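PDB 5F7U: cycloalternan-forming enzyme from Listeria monocytogenes serovar 1/2a, which belongs to glycoside hydrolase family 31, with a TIM barrel set among beta-rich domains and a family 6 carbohydrate-binding module towards its C-terminus. Local coordinates for residues N348-I353 and G591-G596; T357-K362 and T707-T712; A612-G617 and S718-M723. The protein carries 1 engineered substitution. One frame throughout, in Å; residues are numbered along the deposited sequence.

Interaction 1 (N348-I353 and G591-G596); sequences NNYTDI and GAQKSG. With MG (magnesium ion), chain H.
Gln593 OE1 accepts two hydrogens. One comes from water 3, 2.8 Å from Gln593 OE1, and the other from the backbone Gly591 N, a weak bond bent to 125°. Water 3 in turn accepts from the hydroxyl of Tyr350, lying 2.7 Å from Tyr350 OH and in plane at the edge of the ring. Between the two segments themselves no direct hydrogen bond forms; this water bridges Tyr350 and Gln593, while the amide nitrogen of Gln593 reaches the helix end directly at Thr354 OG1 and goes on to Gly355 O. Both ends of the amide are thus held and its rotation is fixed. Tyr350 CE2 approaches Gln593 NE2 to 4.1 Å, with ring and amide planes 35° apart. A bend at chi2 (-90°) turns the Gln593 amide to this position. The contact sets helix 343-354, which follows strand 333-338, against the connection between the fifth and sixth strands of the TIM barrel. Phe290 stacks on the Tyr350 ring and Tyr300 meets it edge-to-face. Within the helix, Thr351 OG1 donates to Asn348 O at 2.7 Å, an oxygen that also accepts from Asp352 N. Farther round the helix, a magnesium ion is bound by Asn349 OD1 at 2.2 Å and by five waters; Asn348 ND2 and Asp352 OD2 hold two of those waters from the second shell, and Asn349, a direct ligand, holds a third through its ND2.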
ATOM      1  N   ASN A 348       8.144  -2.017 -10.489  1.00 13.81           N
ATOM      2  CA  ASN A 348       9.477  -2.576 -10.340  1.00 14.40           C
ATOM      3  C   ASN A 348      10.571  -1.592 -10.798  1.00 14.27           C
ATOM      4  O   ASN A 348      11.571  -1.410 -10.094  1.00 14.07           O
ATOM      5  CB  ASN A 348       9.631  -3.899 -11.077  1.00 15.12           C
ATOM      6  CG  ASN A 348      10.966  -4.539 -10.819  1.00 16.15           C
ATOM      7  OD1 ASN A 348      11.280  -4.912  -9.684  1.00 16.67           O
ATOM      8  ND2 ASN A 348      11.798  -4.613 -11.858  1.00 17.17           N
ATOM      9  N   ASN A 349      10.367  -0.974 -11.962  1.00 14.37           N
ATOM     10  CA  ASN A 349      11.354  -0.007 -12.482  1.00 14.63           C
ATOM     11  C   ASN A 349      11.520   1.184 -11.550  1.00 14.64           C
ATOM     12  O   ASN A 349      12.629   1.656 -11.335  1.00 15.14           O
ATOM     13  CB  ASN A 349      11.016   0.415 -13.922  1.00 15.12           C
ATOM     14  CG  ASN A 349      11.117  -0.742 -14.899  1.00 15.94           C
ATOM     15  OD1 ASN A 349      11.755  -1.751 -14.598  1.00 16.56           O
ATOM     16  ND2 ASN A 349      10.479  -0.617 -16.068  1.00 15.97           N
ATOM     17  N   TYR A 350      10.413   1.650 -10.972  1.00 14.18           N
ATOM     18  CA  TYR A 350      10.458   2.695  -9.974  1.00 14.33           C
ATOM     19  C   TYR A 350      11.322   2.236  -8.780  1.00 14.48           C
ATOM     20  O   TYR A 350      12.124   3.013  -8.271  1.00 14.46           O
ATOM     21  CB  TYR A 350       9.025   3.086  -9.558  1.00 14.17           C
ATOM     22  CG  TYR A 350       8.974   3.870  -8.272  1.00 14.08           C
ATOM     23  CD1 TYR A 350       9.347   5.221  -8.241  1.00 14.41           C
ATOM     24  CD2 TYR A 350       8.604   3.257  -7.079  1.00 14.26           C
ATOM     25  CE1 TYR A 350       9.328   5.945  -7.063  1.00 14.27           C
ATOM     26  CE2 TYR A 350       8.601   3.973  -5.868  1.00 14.09           C
ATOM     27  CZ  TYR A 350       8.958   5.316  -5.878  1.00 14.33           C
ATOM     28  OH  TYR A 350       8.993   6.020  -4.701  1.00 14.49           O
ATOM     29  N   THR A 351      11.157   0.988  -8.345  1.00 14.68           N
ATOM     30  CA  THR A 351      11.966   0.487  -7.219  1.00 15.56           C
ATOM     31  C   THR A 351      13.441   0.291  -7.588  1.00 15.87           C
ATOM     32  O   THR A 351      14.311   0.324  -6.709  1.00 16.24           O
ATOM     33  CB  THR A 351      11.391  -0.780  -6.557  1.00 15.78           C
ATOM     34  OG1 THR A 351      11.448  -1.876  -7.480  1.00 16.88           O
ATOM     35  CG2 THR A 351       9.978  -0.514  -6.048  1.00 16.10           C
ATOM     36  N   ASP A 352      13.730   0.124  -8.880  1.00 15.94           N
ATOM     37  CA  ASP A 352      15.123   0.144  -9.326  1.00 16.70           C
ATOM     38  C   ASP A 352      15.748   1.499  -9.000  1.00 16.44           C
ATOM     39  O   ASP A 352      16.941   1.587  -8.659  1.00 16.61           O
ATOM     40  CB  ASP A 352      15.240  -0.058 -10.830  1.00 17.61           C
ATOM     41  CG  ASP A 352      14.971  -1.472 -11.262  1.00 18.52           C
ATOM     42  OD1 ASP A 352      15.147  -2.440 -10.490  1.00 18.66           O
ATOM     43  OD2 ASP A 352      14.593  -1.625 -12.431  1.00 19.62           O
ATOM     44  N   ILE A 353      14.937   2.548  -9.107  1.00 15.19           N
ATOM     45  CA  ILE A 353      15.424   3.912  -8.924  1.00 15.05           C
ATOM     46  C   ILE A 353      15.504   4.258  -7.430  1.00 14.92           C
ATOM     47  O   ILE A 353      16.497   4.847  -6.988  1.00 15.28           O
ATOM     48  CB  ILE A 353      14.562   4.943  -9.697  1.00 15.06           C
ATOM     49  CG1 ILE A 353      14.616   4.673 -11.219  1.00 15.44           C
ATOM     50  CG2 ILE A 353      15.004   6.378  -9.379  1.00 15.13           C
ATOM     51  CD1 ILE A 353      13.428   5.258 -11.964  1.00 16.00           C
ATOM     52  N   GLY A 591      11.496   5.706  -1.231  1.00 13.03           N
ATOM     53  CA  GLY A 591      12.509   4.893  -0.516  1.00 13.30           C
ATOM     54  C   GLY A 591      12.013   4.340   0.810  1.00 13.00           C
ATOM     55  O   GLY A 591      12.663   3.460   1.381  1.00 13.22           O
ATOM     56  N   ALA A 592      10.871   4.837   1.309  1.00 12.58           N
ATOM     57  CA  ALA A 592      10.296   4.304   2.557  1.00 12.60           C
ATOM     58  C   ALA A 592      10.223   2.776   2.525  1.00 12.54           C
ATOM     59  O   ALA A 592      10.433   2.110   3.539  1.00 12.62           O
ATOM     60  CB  ALA A 592       8.907   4.865   2.779  1.00 12.52           C
ATOM     61  N   GLN A 593       9.934   2.236   1.346  1.00 12.50           N
ATOM     62  CA  GLN A 593       9.733   0.796   1.183  1.00 12.61           C
ATOM     63  C   GLN A 593      10.936  -0.060   1.590  1.00 13.08           C
ATOM     64  O   GLN A 593      10.752  -1.238   1.888  1.00 12.86           O
ATOM     65  CB  GLN A 593       9.306   0.481  -0.262  1.00 12.78           C
ATOM     66  CG  GLN A 593      10.400   0.751  -1.299  1.00 12.99           C
ATOM     67  CD  GLN A 593      10.378   2.160  -1.877  1.00 12.95           C
ATOM     68  OE1 GLN A 593       9.789   3.085  -1.322  1.00 13.14           O
ATOM     69  NE2 GLN A 593      11.024   2.319  -3.023  1.00 13.36           N
ATOM     70  N   LYS A 594      12.137   0.517   1.629  1.00 13.46           N
ATOM     71  CA  LYS A 594      13.329  -0.264   2.026  1.00 14.51           C
ATOM     72  C   LYS A 594      13.292  -0.658   3.502  1.00 14.44           C
ATOM     73  O   LYS A 594      14.033  -1.554   3.918  1.00 14.75           O
ATOM     74  CB  LYS A 594      14.613   0.539   1.768  1.00 15.62           C
ATOM     75  CG  LYS A 594      14.856   0.845   0.294  1.00 17.00           C
ATOM     76  CD  LYS A 594      16.224   1.471   0.054  1.00 18.70           C
ATOM     77  CE  LYS A 594      16.213   2.970   0.191  1.00 20.10           C
ATOM     78  NZ  LYS A 594      17.645   3.414   0.148  1.00 21.56           N
ATOM     79  N   SER A 595      12.442  -0.007   4.297  1.00 14.06           N
ATOM     80  CA  SER A 595      12.603  -0.079   5.756  1.00 14.19           C
ATOM     81  C   SER A 595      11.335  -0.457   6.547  1.00 14.10           C
ATOM     82  O   SER A 595      10.892   0.296   7.409  1.00 14.43           O
ATOM     83  CB  SER A 595      13.213   1.246   6.266  1.00 14.67           C
ATOM     84  OG  SER A 595      14.470   1.492   5.623  1.00 15.21           O
ATOM     85  N   GLY A 596      10.762  -1.623   6.250  1.00 13.99           N
ATOM     86  CA  GLY A 596       9.755  -2.229   7.140  1.00 13.40           C
ATOM     87  C   GLY A 596       8.296  -1.951   6.813  1.00 12.89           C
ATOM     88  O   GLY A 596       7.947  -1.630   5.665  1.00 12.93           O
TER
HETATM   89 MG    MG H1102      12.737  -3.249 -15.801  1.00 14.67          MG
HETATM   90  O   HOH W   1      11.785  -4.729 -14.832  1.00 17.22           O
HETATM   91  O   HOH W   2      11.291  -3.319 -17.259  1.00 17.09           O
HETATM   92  O   HOH W   3       7.888   4.799  -2.554  1.00 13.32           O
HETATM   93  O   HOH W   4      14.212  -3.309 -14.413  1.00 18.70           O
HETATM   94  O   HOH W   5      13.885  -4.691 -16.851  1.00 17.28           O
HETATM   95  O   HOH W   6      13.587  -1.626 -16.832  1.00 15.02           O

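Interaction 2 (T357-K362 and T707-T712); sequences TTLLPK and TAAKDT
Leu359 points its isobutyl group at the helix and sets one methyl on the helix backbone and the other on the lysine chain of Lys710. CG lies opposite the backbone N (chi1 -178°), which carries the group out of the chain to the helix surface. There Leu359 CD1 settles over the main chain, 3.9 Å from both Lys710 N and Lys710 CA, and reaches Ala709 CB at 4.2 Å. The other methyl, Leu359 CD2, meets Lys710 CD at 3.8 Å, the two side chains passing at a slant. Lys710 leaves its helix extended but bends at chi2 (77°) and again farther out, so its aliphatic middle lines the leucine while the ammonium leads away to a salt bridge with Asp714 and a cation-pi contact with Tyr841 of strand 835-842. In the TIM barrel, residues 357-362 lead into the first strand, 367-369, and helix 702-715 comes after the eighth, 657-660, so the contact brings the two ends of the barrel's chain together. One turn on from Ala709, Thr712 CG2 abuts the branched head of Thr357, 3.5 Å from Thr357 OG1 and 3.6 Å from Thr357 CB. The hydroxyl of Thr712 is engaged elsewhere, with Lys717 O and Ser626 OG, leaving its methyl to face the other threonine. Beside this pair, water 7 accepts from Thr357 N at 2.9 Å and donates to Thr712 O at 2.8 Å, a water bridge between the two segments; Leu360 O also bonds to Tyr706 OH of the same helix.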
ATOM      1  N   THR A 357      11.781  -3.041  -1.741  1.00 13.75           N
ATOM      2  CA  THR A 357      11.317  -3.482  -0.443  1.00 13.36           C
ATOM      3  C   THR A 357      12.302  -4.498   0.136  1.00 13.46           C
ATOM      4  O   THR A 357      12.764  -5.386  -0.572  1.00 13.84           O
ATOM      5  CB  THR A 357       9.932  -4.138  -0.592  1.00 13.18           C
ATOM      6  OG1 THR A 357       8.973  -3.100  -0.819  1.00 12.57           O
ATOM      7  CG2 THR A 357       9.516  -4.870   0.658  1.00 13.07           C
ATOM      8  N   THR A 358      12.610  -4.364   1.425  1.00 13.29           N
ATOM      9  CA  THR A 358      13.441  -5.370   2.104  1.00 13.64           C
ATOM     10  C   THR A 358      12.557  -6.497   2.632  1.00 13.39           C
ATOM     11  O   THR A 358      11.658  -6.245   3.435  1.00 12.92           O
ATOM     12  CB  THR A 358      14.210  -4.728   3.281  1.00 14.00           C
ATOM     13  OG1 THR A 358      15.024  -3.669   2.771  1.00 14.28           O
ATOM     14  CG2 THR A 358      15.099  -5.760   4.002  1.00 14.55           C
ATOM     15  N   LEU A 359      12.822  -7.724   2.200  1.00 13.88           N
ATOM     16  CA  LEU A 359      12.067  -8.874   2.740  1.00 13.98           C
ATOM     17  C   LEU A 359      12.131  -8.932   4.258  1.00 14.33           C
ATOM     18  O   LEU A 359      13.217  -8.909   4.852  1.00 15.23           O
ATOM     19  CB  LEU A 359      12.560 -10.202   2.145  1.00 14.39           C
ATOM     20  CG  LEU A 359      11.796 -11.452   2.617  1.00 14.43           C
ATOM     21  CD1 LEU A 359      10.319 -11.424   2.225  1.00 14.24           C
ATOM     22  CD2 LEU A 359      12.497 -12.691   2.070  1.00 15.17           C
ATOM     23  N   LEU A 360      10.965  -9.030   4.886  1.00 14.10           N
ATOM     24  CA  LEU A 360      10.869  -9.184   6.338  1.00 14.25           C
ATOM     25  C   LEU A 360      10.704 -10.653   6.701  1.00 14.72           C
ATOM     26  O   LEU A 360      10.249 -11.423   5.858  1.00 14.82           O
ATOM     27  CB  LEU A 360       9.657  -8.386   6.838  1.00 13.87           C
ATOM     28  CG  LEU A 360       9.723  -6.858   6.629  1.00 13.60           C
ATOM     29  CD1 LEU A 360       8.451  -6.249   7.179  1.00 13.22           C
ATOM     30  CD2 LEU A 360      10.948  -6.193   7.277  1.00 13.95           C
ATOM     31  N   PRO A 361      11.062 -11.044   7.946  1.00 15.36           N
ATOM     32  CA  PRO A 361      10.794 -12.427   8.363  1.00 15.71           C
ATOM     33  C   PRO A 361       9.328 -12.787   8.326  1.00 15.33           C
ATOM     34  O   PRO A 361       8.462 -11.905   8.400  1.00 14.74           O
ATOM     35  CB  PRO A 361      11.327 -12.518   9.796  1.00 16.27           C
ATOM     36  CG  PRO A 361      11.751 -11.174  10.183  1.00 16.47           C
ATOM     37  CD  PRO A 361      11.705 -10.248   9.013  1.00 15.71           C
ATOM     38  N   LYS A 362       9.056 -14.089   8.202  1.00 15.61           N
ATOM     39  CA  LYS A 362       7.684 -14.570   8.131  1.00 15.78           C
ATOM     40  C   LYS A 362       6.803 -14.133   9.291  1.00 15.27           C
ATOM     41  O   LYS A 362       5.608 -13.903   9.111  1.00 14.85           O
ATOM     42  CB  LYS A 362       7.670 -16.090   8.009  1.00 16.95           C
ATOM     43  CG  LYS A 362       6.295 -16.628   7.626  1.00 17.87           C
ATOM     44  CD  LYS A 362       6.473 -17.949   6.895  1.00 19.58           C
ATOM     45  CE  LYS A 362       6.179 -19.133   7.740  1.00 21.27           C
ATOM     46  NZ  LYS A 362       6.486 -20.281   6.793  1.00 21.96           N
ATOM     47  N   THR A 707       5.274 -16.082   0.111  1.00 14.20           N
ATOM     48  CA  THR A 707       5.852 -16.089  -1.237  1.00 14.38           C
ATOM     49  C   THR A 707       5.555 -14.760  -1.933  1.00 13.99           C
ATOM     50  O   THR A 707       6.420 -14.220  -2.633  1.00 14.27           O
ATOM     51  CB  THR A 707       5.350 -17.287  -2.071  1.00 14.72           C
ATOM     52  OG1 THR A 707       5.734 -18.494  -1.414  1.00 15.02           O
ATOM     53  CG2 THR A 707       5.971 -17.306  -3.483  1.00 15.04           C
ATOM     54  N   ALA A 708       4.344 -14.238  -1.741  1.00 13.68           N
ATOM     55  CA  ALA A 708       4.014 -12.922  -2.321  1.00 13.38           C
ATOM     56  C   ALA A 708       4.884 -11.815  -1.725  1.00 13.69           C
ATOM     57  O   ALA A 708       5.301 -10.903  -2.441  1.00 13.94           O
ATOM     58  CB  ALA A 708       2.534 -12.592  -2.156  1.00 12.86           C
ATOM     59  N   ALA A 709       5.187 -11.912  -0.434  1.00 13.79           N
ATOM     60  CA  ALA A 709       6.074 -10.934   0.212  1.00 14.25           C
ATOM     61  C   ALA A 709       7.472 -10.943  -0.439  1.00 15.11           C
ATOM     62  O   ALA A 709       8.057  -9.885  -0.702  1.00 15.10           O
ATOM     63  CB  ALA A 709       6.171 -11.206   1.708  1.00 14.21           C
ATOM     64  N   LYS A 710       7.974 -12.130  -0.752  1.00 15.87           N
ATOM     65  CA  LYS A 710       9.260 -12.256  -1.430  1.00 17.36           C
ATOM     66  C   LYS A 710       9.190 -11.699  -2.845  1.00 17.40           C
ATOM     67  O   LYS A 710      10.146 -11.075  -3.298  1.00 17.00           O
ATOM     68  CB  LYS A 710       9.712 -13.731  -1.438  1.00 18.77           C
ATOM     69  CG  LYS A 710      10.960 -14.047  -2.259  1.00 21.22           C
ATOM     70  CD  LYS A 710      12.238 -13.628  -1.565  1.00 23.03           C
ATOM     71  CE  LYS A 710      13.400 -14.573  -1.866  1.00 24.83           C
ATOM     72  NZ  LYS A 710      13.509 -14.972  -3.301  1.00 25.83           N
ATOM     73  N   ASP A 711       8.060 -11.918  -3.525  1.00 17.64           N
ATOM     74  CA  ASP A 711       7.868 -11.386  -4.881  1.00 18.74           C
ATOM     75  C   ASP A 711       7.864  -9.855  -4.894  1.00 17.83           C
ATOM     76  O   ASP A 711       8.319  -9.231  -5.857  1.00 17.85           O
ATOM     77  CB  ASP A 711       6.598 -11.915  -5.531  1.00 20.46           C
ATOM     78  CG  ASP A 711       6.664 -11.862  -7.067  1.00 23.54           C
ATOM     79  OD1 ASP A 711       7.736 -12.165  -7.639  1.00 25.86           O
ATOM     80  OD2 ASP A 711       5.637 -11.544  -7.694  1.00 26.11           O
ATOM     81  N   THR A 712       7.357  -9.248  -3.823  1.00 16.72           N
ATOM     82  CA  THR A 712       7.489  -7.780  -3.680  1.00 16.21           C
ATOM     83  C   THR A 712       8.966  -7.375  -3.640  1.00 16.96           C
ATOM     84  O   THR A 712       9.389  -6.447  -4.336  1.00 17.10           O
ATOM     85  CB  THR A 712       6.823  -7.276  -2.393  1.00 15.42           C
ATOM     86  OG1 THR A 712       5.415  -7.488  -2.463  1.00 15.18           O
ATOM     87  CG2 THR A 712       7.105  -5.764  -2.214  1.00 15.46           C
TER
HETATM   88  O   HOH W   7      10.350  -3.840  -4.087  1.00 16.50           O

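Interaction 3 (A612-G617 and S718-M723); sequences ASLKAG and SMMRQM
Met720 packs its terminal methyl directly on the backbone of Gly617: Met720 CE lies 3.8 Å from both Gly617 CA and Gly617 C. With no side chain on the glycine, nothing stands between the methyl and the helix. Met720 is extended through chi1 and chi2 (177° and 179°) and bends only at chi3, where CE turns onto Gly617. Its sulfur borders Leu614 one turn earlier, with Leu614 CD1 4.3 Å from Met720 SD; Trp628 and Tyr740 also touch the methionine. In the fold, this apolar contact joins helix 607-622, between the sixth and seventh strands of the TIM barrel, to strand 720-721, an edge strand of the antiparallel sheet in the C-terminal domain. The hydrogen bonds lie around it. Met720 O is bonded to Ser621 OG, and Ser718 OG to Ser621 O, tying the strand and the loop before it to a later part of the same helix. Arg721, its CB directed away from the helix, folds back so that Arg721 NH2 donates to Ser718 O at 2.9 Å, near the guanidinium plane, while NH1 pairs with Asp726. Gln722 is the N-cap of helix 723-726, its OE1 accepting from Ala724 N.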
ATOM      1  N   ALA A 612     -11.576   4.596   3.864  1.00 11.64           N
ATOM      2  CA  ALA A 612     -10.378   5.418   3.660  1.00 11.69           C
ATOM      3  C   ALA A 612      -9.094   4.588   3.856  1.00 11.70           C
ATOM      4  O   ALA A 612      -8.113   4.770   3.130  1.00 11.57           O
ATOM      5  CB  ALA A 612     -10.392   6.621   4.584  1.00 11.91           C
ATOM      6  N   SER A 613      -9.104   3.656   4.817  1.00 11.99           N
ATOM      7  CA  SER A 613      -7.959   2.775   5.029  1.00 12.04           C
ATOM      8  C   SER A 613      -7.673   1.942   3.772  1.00 11.70           C
ATOM      9  O   SER A 613      -6.515   1.796   3.363  1.00 11.14           O
ATOM     10  CB  SER A 613      -8.229   1.833   6.214  1.00 12.43           C
ATOM     11  OG  SER A 613      -8.420   2.560   7.419  1.00 13.97           O
ATOM     12  N   LEU A 614      -8.727   1.405   3.167  1.00 11.71           N
ATOM     13  CA  LEU A 614      -8.514   0.595   1.973  1.00 11.93           C
ATOM     14  C   LEU A 614      -7.922   1.447   0.827  1.00 11.72           C
ATOM     15  O   LEU A 614      -7.008   1.003   0.124  1.00 11.44           O
ATOM     16  CB  LEU A 614      -9.789  -0.167   1.579  1.00 12.76           C
ATOM     17  CG  LEU A 614      -9.739  -1.120   0.381  1.00 13.42           C
ATOM     18  CD1 LEU A 614      -8.519  -2.052   0.427  1.00 13.51           C
ATOM     19  CD2 LEU A 614     -11.031  -1.920   0.359  1.00 13.69           C
ATOM     20  N   LYS A 615      -8.422   2.679   0.662  1.00 11.49           N
ATOM     21  CA  LYS A 615      -7.819   3.594  -0.330  1.00 11.51           C
ATOM     22  C   LYS A 615      -6.342   3.850  -0.050  1.00 11.26           C
ATOM     23  O   LYS A 615      -5.488   3.857  -0.983  1.00 11.24           O
ATOM     24  CB  LYS A 615      -8.609   4.907  -0.390  1.00 11.56           C
ATOM     25  CG  LYS A 615     -10.030   4.679  -0.926  1.00 12.18           C
ATOM     26  CD  LYS A 615     -10.852   5.956  -0.826  1.00 12.77           C
ATOM     27  CE  LYS A 615     -12.333   5.660  -0.956  1.00 13.63           C
ATOM     28  NZ  LYS A 615     -13.165   6.913  -0.812  1.00 14.40           N
ATOM     29  N   ALA A 616      -6.023   4.010   1.233  1.00 11.00           N
ATOM     30  CA  ALA A 616      -4.648   4.255   1.659  1.00 10.76           C
ATOM     31  C   ALA A 616      -3.745   3.064   1.312  1.00 10.63           C
ATOM     32  O   ALA A 616      -2.644   3.259   0.809  1.00 10.43           O
ATOM     33  CB  ALA A 616      -4.603   4.538   3.159  1.00 10.89           C
ATOM     34  N   GLY A 617      -4.219   1.833   1.559  1.00 10.38           N
ATOM     35  CA  GLY A 617      -3.426   0.634   1.220  1.00 10.50           C
ATOM     36  C   GLY A 617      -3.241   0.447  -0.277  1.00 10.56           C
ATOM     37  O   GLY A 617      -2.152   0.075  -0.735  1.00 10.30           O
ATOM     38  N   SER A 718       3.523  -5.502  -5.615  1.00 14.40           N
ATOM     39  CA  SER A 718       2.930  -5.338  -4.286  1.00 13.40           C
ATOM     40  C   SER A 718       1.977  -6.473  -3.959  1.00 12.96           C
ATOM     41  O   SER A 718       1.406  -7.090  -4.859  1.00 12.73           O
ATOM     42  CB  SER A 718       2.211  -3.988  -4.191  1.00 13.20           C
ATOM     43  OG  SER A 718       3.183  -2.951  -4.298  1.00 13.44           O
ATOM     44  N   MET A 719       1.809  -6.743  -2.662  1.00 12.78           N
ATOM     45  CA  MET A 719       0.973  -7.856  -2.205  1.00 12.74           C
ATOM     46  C   MET A 719      -0.517  -7.629  -2.445  1.00 13.04           C
ATOM     47  O   MET A 719      -1.241  -8.549  -2.843  1.00 13.21           O
ATOM     48  CB  MET A 719       1.230  -8.130  -0.729  1.00 12.63           C
ATOM     49  CG  MET A 719       2.585  -8.790  -0.512  1.00 12.81           C
ATOM     50  SD  MET A 719       3.059  -8.766   1.215  1.00 13.07           S
ATOM     51  CE  MET A 719       2.084 -10.123   1.833  1.00 12.91           C
ATOM     52  N   MET A 720      -0.965  -6.395  -2.207  1.00 12.88           N
ATOM     53  CA  MET A 720      -2.372  -6.060  -2.367  1.00 12.92           C
ATOM     54  C   MET A 720      -2.449  -4.986  -3.426  1.00 12.37           C
ATOM     55  O   MET A 720      -1.793  -3.963  -3.266  1.00 12.90           O
ATOM     56  CB  MET A 720      -2.908  -5.525  -1.035  1.00 13.91           C
ATOM     57  CG  MET A 720      -4.353  -5.078  -1.104  1.00 14.95           C
ATOM     58  SD  MET A 720      -5.016  -4.463   0.466  1.00 16.99           S
ATOM     59  CE  MET A 720      -3.843  -3.152   0.760  1.00 14.94           C
ATOM     60  N   ARG A 721      -3.216  -5.204  -4.502  1.00 11.64           N
ATOM     61  CA  ARG A 721      -3.189  -4.270  -5.641  1.00 11.40           C
ATOM     62  C   ARG A 721      -4.581  -3.872  -6.120  1.00 11.15           C
ATOM     63  O   ARG A 721      -5.478  -4.700  -6.218  1.00 10.65           O
ATOM     64  CB  ARG A 721      -2.412  -4.881  -6.835  1.00 11.85           C
ATOM     65  CG  ARG A 721      -0.967  -5.247  -6.524  1.00 11.87           C
ATOM     66  CD  ARG A 721      -0.198  -5.909  -7.679  1.00 12.07           C
ATOM     67  NE  ARG A 721      -0.922  -7.050  -8.267  1.00 12.14           N
ATOM     68  CZ  ARG A 721      -1.158  -8.208  -7.648  1.00 12.27           C
ATOM     69  NH1 ARG A 721      -1.846  -9.174  -8.273  1.00 12.46           N
ATOM     70  NH2 ARG A 721      -0.695  -8.422  -6.412  1.00 12.50           N
ATOM     71  N   GLN A 722      -4.712  -2.600  -6.477  1.00 11.09           N
ATOM     72  CA  GLN A 722      -5.946  -2.066  -7.065  1.00 11.42           C
ATOM     73  C   GLN A 722      -6.097  -2.772  -8.434  1.00 11.67           C
ATOM     74  O   GLN A 722      -5.078  -3.122  -9.083  1.00 11.68           O
ATOM     75  CB  GLN A 722      -5.764  -0.550  -7.214  1.00 11.82           C
ATOM     76  CG  GLN A 722      -7.043   0.263  -7.458  1.00 11.78           C
ATOM     77  CD  GLN A 722      -7.468   0.219  -8.924  1.00 12.15           C
ATOM     78  OE1 GLN A 722      -6.632   0.114  -9.809  1.00 12.62           O
ATOM     79  NE2 GLN A 722      -8.773   0.277  -9.181  1.00 12.25           N
ATOM     80  N   MET A 723      -7.341  -2.974  -8.886  1.00 11.78           N
ATOM     81  CA  MET A 723      -7.579  -3.859 -10.044  1.00 12.43           C
ATOM     82  C   MET A 723      -6.879  -3.430 -11.328  1.00 12.68           C
ATOM     83  O   MET A 723      -6.430  -4.273 -12.106  1.00 12.92           O
ATOM     84  CB  MET A 723      -9.082  -4.043 -10.311  1.00 12.89           C
ATOM     85  CG  MET A 723      -9.884  -4.707  -9.184  1.00 13.07           C
ATOM     86  SD  MET A 723      -9.336  -6.340  -8.676  1.00 13.88           S
ATOM     87  CE  MET A 723      -9.510  -7.244 -10.223  1.00 13.73           C
TER

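How the interactions relate
Interactions 1 and 2 are neighbours, their centres 13 Å apart, and they touch: Lys594 O probably bonds to Thr358 OG1 at 2.6 Å, and Gln593 CB packs on Thr357 OG1. Interactions 2 and 3 have centres 17 Å apart and meet where helix 702-715 runs on to strand 720-721, with Met719 packing on Ala709 and Thr712. Interactions 1 and 3, also 17 Å apart between centres, do not touch. Along the chain, interaction 2 crosses both of the others, while 1 closes before 3 opens. Together they join the TIM barrel to the helix preceding it and to the C-terminal sheet following it.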